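Local coordinates for seryl-tRNA synthetase, cytoplasmic (PDB 3QNE) that attaches serine to tRNA(Ser) in two steps, first activating the amino acid with ATP as Ser-AMP and then transferring it to the acceptor end, at the interface of chains A and B. Coordinates in Å, arbitrary orientation; residue numbers count along the deposited sequence, not the author numbering. Chains: chain A/B, Seryl-tRNA synthetase, cytoplasmic.

The interface of chains A and B. Residues chain A 185, 188-189, 192, 274, 299, 409; chain B 189, 192-193, 196, 208, 274.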
ATOM      1  N   VAL A 185     -11.807   4.040  11.964  1.00 15.29           N
ATOM      2  CA  VAL A 185     -11.582   2.806  11.203  1.00 15.54           C
ATOM      3  C   VAL A 185     -12.929   2.267  10.709  1.00 21.06           C
ATOM      4  O   VAL A 185     -13.077   1.926   9.541  1.00 13.85           O
ATOM      5  CB  VAL A 185     -10.865   1.726  12.059  1.00 18.46           C
ATOM      6  CG1 VAL A 185     -10.730   0.386  11.276  1.00 11.26           C
ATOM      7  CG2 VAL A 185      -9.478   2.231  12.506  1.00 14.75           C
ATOM      8  N   ASN A 188     -14.389   4.278   7.849  1.00 12.54           N
ATOM      9  CA  ASN A 188     -13.685   4.058   6.592  1.00 13.28           C
ATOM     10  C   ASN A 188     -14.120   2.735   5.964  1.00 16.48           C
ATOM     11  O   ASN A 188     -14.467   2.699   4.783  1.00 13.15           O
ATOM     12  CB  ASN A 188     -12.175   4.074   6.784  1.00 13.45           C
ATOM     13  CG  ASN A 188     -11.441   4.385   5.490  1.00 17.71           C
ATOM     14  OD1 ASN A 188     -11.737   5.383   4.813  1.00 20.12           O
ATOM     15  ND2 ASN A 188     -10.466   3.547   5.146  1.00 18.61           N
ATOM     16  N   GLN A 189     -14.124   1.660   6.761  1.00 16.20           N
ATOM     17  CA  GLN A 189     -14.608   0.344   6.286  1.00 12.85           C
ATOM     18  C   GLN A 189     -16.070   0.376   5.844  1.00 13.16           C
ATOM     19  O   GLN A 189     -16.450  -0.267   4.842  1.00 13.49           O
ATOM     20  CB  GLN A 189     -14.393  -0.743   7.354  1.00 14.49           C
ATOM     21  CG  GLN A 189     -12.924  -1.113   7.531  1.00 16.25           C
ATOM     22  CD  GLN A 189     -12.391  -1.779   6.299  1.00 17.43           C
ATOM     23  OE1 GLN A 189     -12.955  -2.769   5.829  1.00 18.09           O
ATOM     24  NE2 GLN A 189     -11.347  -1.205   5.722  1.00 11.85           N
ATOM     25  N   ILE A 192     -16.139   1.873   2.399  1.00 13.80           N
ATOM     26  CA  ILE A 192     -15.643   0.907   1.424  1.00 12.61           C
ATOM     27  C   ILE A 192     -16.713  -0.156   1.115  1.00 17.44           C
ATOM     28  O   ILE A 192     -17.017  -0.458  -0.045  1.00 16.24           O
ATOM     29  CB  ILE A 192     -14.357   0.229   1.958  1.00 17.28           C
ATOM     30  CG1 ILE A 192     -13.192   1.233   1.997  1.00 14.13           C
ATOM     31  CG2 ILE A 192     -13.999  -0.961   1.118  1.00 16.21           C
ATOM     32  CD1 ILE A 192     -12.016   0.757   2.828  1.00 12.41           C
ATOM     33  N   TYR A 274     -11.430  -1.210  -6.114  1.00 15.79           N
ATOM     34  CA  TYR A 274     -11.088  -0.831  -4.741  1.00 13.14           C
ATOM     35  C   TYR A 274      -9.597  -0.997  -4.541  1.00 19.67           C
ATOM     36  O   TYR A 274      -9.012  -2.035  -4.931  1.00 14.51           O
ATOM     37  CB  TYR A 274     -11.846  -1.685  -3.710  1.00 14.36           C
ATOM     38  CG  TYR A 274     -11.211  -1.561  -2.342  1.00 14.66           C
ATOM     39  CD1 TYR A 274     -11.061  -0.300  -1.735  1.00 14.70           C
ATOM     40  CD2 TYR A 274     -10.706  -2.679  -1.675  1.00 18.54           C
ATOM     41  CE1 TYR A 274     -10.439  -0.174  -0.497  1.00 19.88           C
ATOM     42  CE2 TYR A 274     -10.097  -2.554  -0.421  1.00 20.48           C
ATOM     43  CZ  TYR A 274      -9.960  -1.297   0.155  1.00 22.49           C
ATOM     44  OH  TYR A 274      -9.343  -1.158   1.382  1.00 20.55           O
ATOM     45  N   GLU A 299      -7.882   5.443   0.702  1.00 15.31           N
ATOM     46  CA  GLU A 299      -8.593   4.394  -0.070  1.00 16.78           C
ATOM     47  C   GLU A 299      -9.622   5.021  -1.007  1.00 21.15           C
ATOM     48  O   GLU A 299     -10.137   6.120  -0.748  1.00 15.58           O
ATOM     49  CB  GLU A 299      -9.278   3.366   0.845  1.00 15.37           C
ATOM     50  CG  GLU A 299      -8.300   2.423   1.540  1.00 20.78           C
ATOM     51  CD  GLU A 299      -7.455   3.160   2.573  1.00 27.95           C
ATOM     52  OE1 GLU A 299      -8.041   3.691   3.536  1.00 22.87           O
ATOM     53  OE2 GLU A 299      -6.220   3.222   2.423  1.00 29.52           O
ATOM     54  N   GLU A 409     -11.580   8.468   2.907  1.00 11.26           N
ATOM     55  CA  GLU A 409     -11.178   9.392   3.975  1.00 14.48           C
ATOM     56  C   GLU A 409     -11.691  10.802   3.676  1.00 18.83           C
ATOM     57  O   GLU A 409     -12.114  11.546   4.571  1.00 16.44           O
ATOM     58  CB  GLU A 409      -9.659   9.418   4.144  1.00 12.32           C
ATOM     59  CG  GLU A 409      -9.107   8.200   4.948  1.00 14.61           C
ATOM     60  CD  GLU A 409      -8.763   6.990   4.069  1.00 21.26           C
ATOM     61  OE1 GLU A 409      -9.032   7.048   2.853  1.00 18.26           O
ATOM     62  OE2 GLU A 409      -8.220   5.986   4.601  1.00 23.63           O
TER
ATOM     63  N   GLN B 189     -12.930  -8.618   2.550  1.00 16.20           N
ATOM     64  CA  GLN B 189     -13.559  -7.588   3.408  1.00 12.85           C
ATOM     65  C   GLN B 189     -14.294  -8.185   4.607  1.00 13.16           C
ATOM     66  O   GLN B 189     -14.253  -7.629   5.726  1.00 13.49           O
ATOM     67  CB  GLN B 189     -14.503  -6.689   2.592  1.00 14.49           C
ATOM     68  CG  GLN B 189     -13.756  -5.749   1.652  1.00 16.25           C
ATOM     69  CD  GLN B 189     -12.961  -4.742   2.427  1.00 17.43           C
ATOM     70  OE1 GLN B 189     -13.506  -4.037   3.279  1.00 18.09           O
ATOM     71  NE2 GLN B 189     -11.658  -4.711   2.196  1.00 11.85           N
ATOM     72  N   ILE B 192     -11.689  -9.030   7.179  1.00 13.80           N
ATOM     73  CA  ILE B 192     -11.201  -7.811   7.815  1.00 12.61           C
ATOM     74  C   ILE B 192     -12.219  -7.285   8.844  1.00 17.44           C
ATOM     75  O   ILE B 192     -11.886  -6.976   9.993  1.00 16.24           O
ATOM     76  CB  ILE B 192     -10.921  -6.730   6.742  1.00 17.28           C
ATOM     77  CG1 ILE B 192      -9.705  -7.122   5.883  1.00 14.13           C
ATOM     78  CG2 ILE B 192     -10.703  -5.392   7.384  1.00 16.21           C
ATOM     79  CD1 ILE B 192      -9.586  -6.313   4.607  1.00 12.41           C
ATOM     80  N   ASN B 193     -13.477  -7.175   8.435  1.00 16.21           N
ATOM     81  CA  ASN B 193     -14.481  -6.555   9.311  1.00 12.60           C
ATOM     82  C   ASN B 193     -14.888  -7.484  10.464  1.00 19.22           C
ATOM     83  O   ASN B 193     -15.094  -7.045  11.603  1.00 16.95           O
ATOM     84  CB  ASN B 193     -15.699  -6.148   8.489  1.00 14.94           C
ATOM     85  CG  ASN B 193     -15.385  -4.996   7.523  1.00 27.77           C
ATOM     86  OD1 ASN B 193     -14.743  -4.028   7.894  1.00 26.10           O
ATOM     87  ND2 ASN B 193     -15.853  -5.106   6.300  1.00 33.12           N
ATOM     88  N   LEU B 196     -12.000  -7.212  12.933  1.00 17.73           N
ATOM     89  CA  LEU B 196     -12.049  -5.962  13.714  1.00 18.47           C
ATOM     90  C   LEU B 196     -13.162  -6.014  14.754  1.00 16.59           C
ATOM     91  O   LEU B 196     -12.983  -5.591  15.881  1.00 19.82           O
ATOM     92  CB  LEU B 196     -12.292  -4.757  12.792  1.00 15.00           C
ATOM     93  CG  LEU B 196     -11.095  -4.430  11.916  1.00 13.06           C
ATOM     94  CD1 LEU B 196     -11.478  -3.359  10.891  1.00 16.68           C
ATOM     95  CD2 LEU B 196      -9.938  -3.973  12.826  1.00 14.83           C
ATOM     96  N   GLN B 208      -5.897   1.564  12.320  1.00 19.15           N
ATOM     97  CA  GLN B 208      -5.444   1.328  10.954  1.00 16.56           C
ATOM     98  C   GLN B 208      -4.172   2.102  10.752  1.00 19.82           C
ATOM     99  O   GLN B 208      -4.153   3.331  10.881  1.00 16.33           O
ATOM    100  CB  GLN B 208      -6.480   1.754   9.915  1.00 17.53           C
ATOM    101  CG  GLN B 208      -5.945   1.676   8.479  1.00 19.78           C
ATOM    102  CD  GLN B 208      -7.043   1.884   7.466  1.00 24.04           C
ATOM    103  OE1 GLN B 208      -8.212   1.664   7.766  1.00 20.93           O
ATOM    104  NE2 GLN B 208      -6.680   2.304   6.264  1.00 25.73           N
ATOM    105  N   TYR B 274      -4.840  -2.974  11.714  1.00 15.79           N
ATOM    106  CA  TYR B 274      -5.238  -3.368  10.360  1.00 13.14           C
ATOM    107  C   TYR B 274      -4.400  -2.602   9.359  1.00 19.67           C
ATOM    108  O   TYR B 274      -4.221  -1.369   9.485  1.00 14.51           O
ATOM    109  CB  TYR B 274      -6.729  -3.092  10.103  1.00 14.36           C
ATOM    110  CG  TYR B 274      -7.033  -3.131   8.622  1.00 14.66           C
ATOM    111  CD1 TYR B 274      -6.736  -4.277   7.860  1.00 14.70           C
ATOM    112  CD2 TYR B 274      -7.559  -2.019   7.962  1.00 18.54           C
ATOM    113  CE1 TYR B 274      -6.972  -4.304   6.489  1.00 19.88           C
ATOM    114  CE2 TYR B 274      -7.814  -2.053   6.586  1.00 20.48           C
ATOM    115  CZ  TYR B 274      -7.509  -3.196   5.858  1.00 22.49           C
ATOM    116  OH  TYR B 274      -7.737  -3.235   4.497  1.00 20.55           O
TER
HETATM  117  O   HOH W   1     -10.001  -2.535   3.804  0.53 14.20           O
HETATM  118  O   HOH W   2     -10.195  -2.660   3.147  0.53 14.20           O
HETATM  119  O   HOH W   3     -10.335   1.058   6.563  1.00 31.45           O
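A:Gln189 and B:Gln189 meet at the two-fold axis, each projecting from its helix 183-200. CG lies anti to the carbonyl carbon (chi1 -71°) and the chain bends at chi2, bringing the amide to the axis. The two side chains cross obliquely, amide planes 28° apart. As modelled, their carbonyl oxygens clash, A:Gln189 OE1 lying 2.9 Å from B:Gln189 OE1. A:Gln189 OE1 also sits 3.0 Å from B:Asn193 OD1, another pair of acceptors; turning an amide over might relieve part of this. On the modelled other end, A:Gln189 NE2 faces B:Tyr274 tip to tip, 3.7 Å from its ring CE2, and reaches water 1 at 2.7 Å. The oxygens of water 1 and water 2 are 0.7 Å apart, so they probably represent one water split about the axis, shared by both Gln189 amides and both Tyr274 hydroxyls. Within chain A, the CG2 methyl of A:Ile192 covers one face of the A:Tyr274 ring toward its rim.

B:Gln208 comes in across A:Asn188 at about a right angle, CG anti to its backbone N (chi1 173°) and the chain extended beyond CG. Its OE1 takes water 3, which A:Gln189 NE2 and A:Asn188 ND2 also hold, while its NE2 makes a weak bond to A:Glu299 OE1. A:Asn188 ND2 steadies that carboxylate with a bond of 2.9 Å to A:Glu299 OE1, on the oxygen's anti lone pair. A:Val185 CG1 packs on B:Leu196 CD1 at 3.8 Å. This patch helps hold together the homodimer across which tRNA binds.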